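Intracellular serine protease (Bacillus licheniformis, PDB 4ZOQ) probably acts as a subtilisin-like serine endopeptidase that cleaves lanthipeptide precursors at specific peptide bonds. Local coordinates at residues T84-Q89 with G274-A279. Sequence-based numbering, arbitrary orientation.
Sequences TGHGTQ and GTSLAA
Two members of the predicted catalytic triad of this subtilase, His-86 and Ser-276, face each other here, the histidine on the first turn of helix 86-97 and the serine in the segment 274-279 on helix 275-297. They fall within the subtilase signatures HGTxxAG and GTSxAxP. His-86 NE2 and Ser-276 OG lie 3.7 Å apart, beyond hydrogen-bonding distance, and the hydroxyl approaches the imidazole obliquely. Ser-276 CB is almost as near, 3.8 Å from His-86 NE2, so the serine methylene and hydroxyl meet the same ring nitrogen. On the histidine, CG stands anti to the backbone N (chi1 -171°), which carries the ring off the helix toward the serine. Its other nitrogen, ND1, is hydrogen-bonded to OD1 of Asp-51, the third predicted member of the triad, and this bond limits rotation of the ring.

A water sits between the two segments. It donates a hydrogen bond of 3.2 Å to His-86 O and makes another of 2.9 Å with Ser-276 OG. The same water oxygen rests over the centre of one face of the His-86 imidazole, 3.4 Å above the ring plane. Gly-85 is the N-cap of helix 86-97, and its carbonyl O accepts from Gln-89 N; on the other side Leu-277 N bonds to Gly-274 O. Both glycines have positive phi, backbone angles that call for glycine.

One turn on from the histidine, the contact becomes apolar. Leu-277 also touches Val-246 and Thr-248 of strand 246-249 and Ser-272 of strand 269-272, and its methyl CD2 packs 4.0 Å from Gln-89 CB.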
ATOM      1  N   THR B  84      -9.577   6.572 -11.071  1.00 46.93           N
ATOM      2  CA  THR B  84      -9.565   5.161 -11.447  1.00 43.09           C
ATOM      3  C   THR B  84     -10.348   4.268 -10.474  1.00 44.08           C
ATOM      4  O   THR B  84     -10.875   3.226 -10.877  1.00 42.59           O
ATOM      5  CB  THR B  84      -8.131   4.633 -11.545  1.00 42.63           C
ATOM      6  OG1 THR B  84      -7.569   4.542 -10.227  1.00 47.85           O
ATOM      7  CG2 THR B  84      -7.284   5.566 -12.387  1.00 43.74           C
ATOM      8  N   GLY B  85     -10.466   4.698  -9.214  1.00 42.14           N
ATOM      9  CA  GLY B  85     -11.174   3.916  -8.209  1.00 41.96           C
ATOM     10  C   GLY B  85     -10.281   3.009  -7.359  1.00 40.42           C
ATOM     11  O   GLY B  85     -10.717   2.430  -6.368  1.00 42.43           O
ATOM     12  N   HIS B  86      -9.023   2.893  -7.758  1.00 39.71           N
ATOM     13  CA  HIS B  86      -8.091   1.983  -7.136  1.00 37.65           C
ATOM     14  C   HIS B  86      -7.797   2.321  -5.675  1.00 38.75           C
ATOM     15  O   HIS B  86      -7.760   1.430  -4.834  1.00 38.17           O
ATOM     16  CB  HIS B  86      -6.799   1.977  -7.946  1.00 35.66           C
ATOM     17  CG  HIS B  86      -5.834   0.915  -7.539  1.00 44.97           C
ATOM     18  ND1 HIS B  86      -4.820   1.140  -6.628  1.00 41.55           N
ATOM     19  CD2 HIS B  86      -5.693  -0.369  -7.949  1.00 45.91           C
ATOM     20  CE1 HIS B  86      -4.117   0.032  -6.473  1.00 40.91           C
ATOM     21  NE2 HIS B  86      -4.622  -0.897  -7.267  1.00 44.43           N
ATOM     22  N   GLY B  87      -7.578   3.600  -5.375  1.00 37.11           N
ATOM     23  CA  GLY B  87      -7.265   4.024  -4.021  1.00 35.66           C
ATOM     24  C   GLY B  87      -8.444   3.878  -3.080  1.00 36.27           C
ATOM     25  O   GLY B  87      -8.272   3.626  -1.891  1.00 38.49           O
ATOM     26  N   THR B  88      -9.638   4.092  -3.618  1.00 34.57           N
ATOM     27  CA  THR B  88     -10.898   3.912  -2.896  1.00 36.89           C
ATOM     28  C   THR B  88     -11.154   2.453  -2.563  1.00 35.46           C
ATOM     29  O   THR B  88     -11.686   2.141  -1.505  1.00 35.60           O
ATOM     30  CB  THR B  88     -12.075   4.481  -3.693  1.00 35.56           C
ATOM     31  OG1 THR B  88     -11.838   5.877  -3.892  1.00 38.50           O
ATOM     32  CG2 THR B  88     -13.382   4.315  -2.943  1.00 34.54           C
ATOM     33  N   GLN B  89     -10.794   1.553  -3.467  1.00 32.59           N
ATOM     34  CA  GLN B  89     -10.933   0.142  -3.138  1.00 35.55           C
ATOM     35  C   GLN B  89      -9.947  -0.225  -2.006  1.00 34.12           C
ATOM     36  O   GLN B  89     -10.326  -0.874  -1.023  1.00 34.40           O
ATOM     37  CB  GLN B  89     -10.694  -0.722  -4.373  1.00 33.56           C
ATOM     38  CG  GLN B  89     -11.687  -0.421  -5.483  1.00 35.67           C
ATOM     39  CD  GLN B  89     -11.486  -1.298  -6.705  1.00 35.38           C
ATOM     40  OE1 GLN B  89     -10.514  -1.142  -7.442  1.00 40.22           O
ATOM     41  NE2 GLN B  89     -12.399  -2.245  -6.911  1.00 29.81           N
ATOM     42  N   GLY B 274      -7.268  -9.068  -5.544  1.00 28.99           N
ATOM     43  CA  GLY B 274      -5.884  -8.677  -5.738  1.00 26.07           C
ATOM     44  C   GLY B 274      -5.070  -8.461  -4.466  1.00 30.48           C
ATOM     45  O   GLY B 274      -5.634  -8.257  -3.346  1.00 26.35           O
ATOM     46  N   THR B 275      -3.742  -8.555  -4.625  1.00 25.84           N
ATOM     47  CA  THR B 275      -2.819  -8.261  -3.533  1.00 27.13           C
ATOM     48  C   THR B 275      -2.985  -6.795  -3.103  1.00 27.74           C
ATOM     49  O   THR B 275      -2.703  -6.426  -1.957  1.00 27.42           O
ATOM     50  CB  THR B 275      -1.318  -8.524  -3.887  1.00 26.62           C
ATOM     51  OG1 THR B 275      -0.963  -7.814  -5.073  1.00 26.52           O
ATOM     52  CG2 THR B 275      -1.025 -10.013  -4.093  1.00 25.10           C
ATOM     53  N   SER B 276      -3.462  -5.949  -4.002  1.00 27.25           N
ATOM     54  CA  SER B 276      -3.668  -4.555  -3.611  1.00 28.62           C
ATOM     55  C   SER B 276      -4.793  -4.432  -2.588  1.00 26.15           C
ATOM     56  O   SER B 276      -4.965  -3.418  -1.939  1.00 26.02           O
ATOM     57  CB  SER B 276      -3.990  -3.702  -4.834  1.00 35.44           C
ATOM     58  OG  SER B 276      -5.278  -4.010  -5.344  1.00 33.51           O
ATOM     59  N   LEU B 277      -5.558  -5.506  -2.459  1.00 29.25           N
ATOM     60  CA  LEU B 277      -6.645  -5.579  -1.518  1.00 25.89           C
ATOM     61  C   LEU B 277      -6.229  -6.387  -0.290  1.00 27.02           C
ATOM     62  O   LEU B 277      -6.898  -6.348   0.734  1.00 27.90           O
ATOM     63  CB  LEU B 277      -7.864  -6.207  -2.183  1.00 26.10           C
ATOM     64  CG  LEU B 277      -8.336  -5.460  -3.431  1.00 26.85           C
ATOM     65  CD1 LEU B 277      -9.544  -6.152  -4.033  1.00 25.66           C
ATOM     66  CD2 LEU B 277      -8.615  -3.966  -3.148  1.00 26.52           C
ATOM     67  N   ALA B 278      -5.111  -7.096  -0.385  1.00 26.83           N
ATOM     68  CA  ALA B 278      -4.652  -7.865   0.751  1.00 27.09           C
ATOM     69  C   ALA B 278      -3.824  -7.005   1.651  1.00 25.65           C
ATOM     70  O   ALA B 278      -4.034  -7.016   2.865  1.00 26.54           O
ATOM     71  CB  ALA B 278      -3.866  -9.094   0.314  1.00 25.52           C
ATOM     72  N   ALA B 279      -2.888  -6.260   1.060  1.00 25.36           N
ATOM     73  CA  ALA B 279      -1.985  -5.422   1.848  1.00 25.45           C
ATOM     74  C   ALA B 279      -2.702  -4.462   2.828  1.00 26.08           C
ATOM     75  O   ALA B 279      -2.283  -4.369   3.986  1.00 26.15           O
ATOM     76  CB  ALA B 279      -1.040  -4.654   0.937  1.00 25.71           C
TER
HETATM   77  O   HOH W   1      -6.784  -1.563  -4.697  1.00 38.21           O